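Local coordinates for protein tetraacyldisaccharide 4'-kinase (Aquifex aeolicus, PDB 4EHW) that probably transfers the gamma-phosphate of ATP to the 4'-position of a tetraacyldisaccharide 1-phosphate, forming lipid IVA in lipid A biosynthesis, at residues G274-T279 with N292-N297. Numbering follows the deposited sequence.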
# COMPACT_ATOMS: atom_id res chain seq x y z
N GLY A 274 3.07 13.80 -29.21
CA GLY A 274 1.85 14.59 -29.02
C GLY A 274 0.68 13.84 -28.41
O GLY A 274 -0.38 14.43 -28.16
N GLU A 275 0.86 12.55 -28.15
CA GLU A 275 -0.25 11.75 -27.66
C GLU A 275 -0.23 11.65 -26.15
O GLU A 275 0.84 11.65 -25.51
CB GLU A 275 -0.25 10.36 -28.30
CG GLU A 275 -0.43 10.40 -29.82
CD GLU A 275 -1.76 11.01 -30.24
OE1 GLU A 275 -2.79 10.62 -29.67
OE2 GLU A 275 -1.77 11.89 -31.14
N ILE A 276 -1.41 11.57 -25.56
CA ILE A 276 -1.52 11.55 -24.12
C ILE A 276 -1.63 10.12 -23.65
O ILE A 276 -2.51 9.38 -24.09
CB ILE A 276 -2.75 12.37 -23.66
CG1 ILE A 276 -2.52 13.86 -23.94
CG2 ILE A 276 -3.03 12.15 -22.19
CD1 ILE A 276 -3.75 14.76 -23.71
N TYR A 277 -0.72 9.71 -22.77
CA TYR A 277 -0.73 8.36 -22.22
C TYR A 277 -1.23 8.32 -20.77
O TYR A 277 -0.84 9.16 -19.95
CB TYR A 277 0.68 7.77 -22.28
CG TYR A 277 1.14 7.46 -23.68
CD1 TYR A 277 0.84 6.24 -24.27
CD2 TYR A 277 1.86 8.38 -24.42
CE1 TYR A 277 1.25 5.94 -25.57
CE2 TYR A 277 2.28 8.10 -25.72
CZ TYR A 277 1.97 6.88 -26.29
OH TYR A 277 2.39 6.58 -27.57
N LEU A 278 -2.09 7.34 -20.46
CA LEU A 278 -2.49 7.03 -19.09
C LEU A 278 -2.02 5.63 -18.73
O LEU A 278 -2.19 4.70 -19.51
CB LEU A 278 -4.01 7.12 -18.92
CG LEU A 278 -4.46 8.34 -18.12
CD1 LEU A 278 -3.96 9.58 -18.81
CD2 LEU A 278 -5.97 8.40 -17.95
N THR A 279 -1.41 5.50 -17.55
CA THR A 279 -1.00 4.20 -17.03
C THR A 279 -1.17 4.16 -15.51
O THR A 279 -1.81 5.06 -14.94
CB THR A 279 0.45 3.86 -17.41
OG1 THR A 279 0.76 2.53 -16.97
CG2 THR A 279 1.43 4.86 -16.76
N ASN A 292 3.68 13.99 -21.03
CA ASN A 292 2.43 13.49 -21.57
C ASN A 292 2.12 12.03 -21.18
O ASN A 292 1.30 11.37 -21.84
CB ASN A 292 2.41 13.66 -23.08
CG ASN A 292 2.34 15.11 -23.49
OD1 ASN A 292 1.63 15.91 -22.87
ND2 ASN A 292 3.09 15.47 -24.53
N VAL A 293 2.78 11.53 -20.14
CA VAL A 293 2.44 10.25 -19.53
C VAL A 293 1.93 10.50 -18.11
O VAL A 293 2.64 11.02 -17.26
CB VAL A 293 3.66 9.31 -19.48
CG1 VAL A 293 3.28 8.00 -18.80
CG2 VAL A 293 4.22 9.06 -20.89
N PHE A 294 0.70 10.11 -17.83
CA PHE A 294 0.11 10.38 -16.51
C PHE A 294 -0.47 9.14 -15.81
O PHE A 294 -0.69 8.11 -16.46
CB PHE A 294 -0.99 11.44 -16.63
CG PHE A 294 -0.55 12.69 -17.37
CD1 PHE A 294 0.03 13.74 -16.69
CD2 PHE A 294 -0.71 12.79 -18.74
CE1 PHE A 294 0.44 14.89 -17.36
CE2 PHE A 294 -0.30 13.93 -19.42
CZ PHE A 294 0.27 14.99 -18.73
N ALA A 295 -0.70 9.24 -14.50
CA ALA A 295 -1.46 8.24 -13.76
C ALA A 295 -2.55 8.96 -13.01
O ALA A 295 -2.46 10.16 -12.76
CB ALA A 295 -0.57 7.49 -12.77
N LEU A 296 -3.59 8.21 -12.64
CA LEU A 296 -4.72 8.79 -11.92
C LEU A 296 -4.37 8.97 -10.45
O LEU A 296 -3.69 8.13 -9.86
CB LEU A 296 -5.94 7.89 -12.08
CG LEU A 296 -6.37 7.65 -13.52
CD1 LEU A 296 -7.37 6.50 -13.59
CD2 LEU A 296 -6.97 8.92 -14.12
N ASN A 297 -4.82 10.08 -9.87
CA ASN A 297 -4.53 10.36 -8.47
C ASN A 297 -5.80 10.37 -7.61
O ASN A 297 -6.68 11.24 -7.76
CB ASN A 297 -3.79 11.69 -8.35
CG ASN A 297 -3.18 11.90 -6.96
OD1 ASN A 297 -2.95 10.94 -6.22
ND2 ASN A 297 -2.92 13.16 -6.62
O HOH W 1 -3.67 5.67 -12.83
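Asn292 opens the pairing by offering its backbone O to Tyr277 N, a nearly straight bond of 2.8 Å. The same oxygen lies in the plane of the Tyr277 ring, at its edge, while the ring's hydroxyl reaches back to Glu272 N. Asn292 CB rests against Glu275 O. At Val293, bridged in parallel to Tyr277, the two gamma methyls divide the work: CG2 meets Tyr277 CB at 4.0 Å, whereas CG1, anti to the backbone N (chi1 178°), reaches obliquely across to Thr279 CG2. Phe294 then turns to the other face and is gripped twice through its backbone: its N donates to Tyr277 O at 2.8 Å, and its O accepts from Thr279 N at 2.9 Å. With CG set beside its own N (chi1 -51°), the ring receives Ile276 CG2 at its edge, 4.2 Å from CD2, and Leu278 CD1 packs on Phe294 CB. Ala295 adds a CA-H...O contact to Thr279 O. The paired segments are inclined at 41° to each other, and the direct bonding ends where Thr279 O and Leu296 N stand 4.3 Å apart. Leu296 still meets its partner through methyls, CD2 to Leu278 CD2 at 4.0 Å, the two side chains crossing at about a right angle. This illustrates parallel pairing in which side-chain packing outlasts the backbone ladder, here joining two strands linked through helix 281-284. Strand 276-279 lies between strands 231-235 and 293-302, the latter paired on its other side, antiparallel, with strand 203-214; helix 242-249 packs on Leu278 and Leu296, and Phe294 touches Ile225.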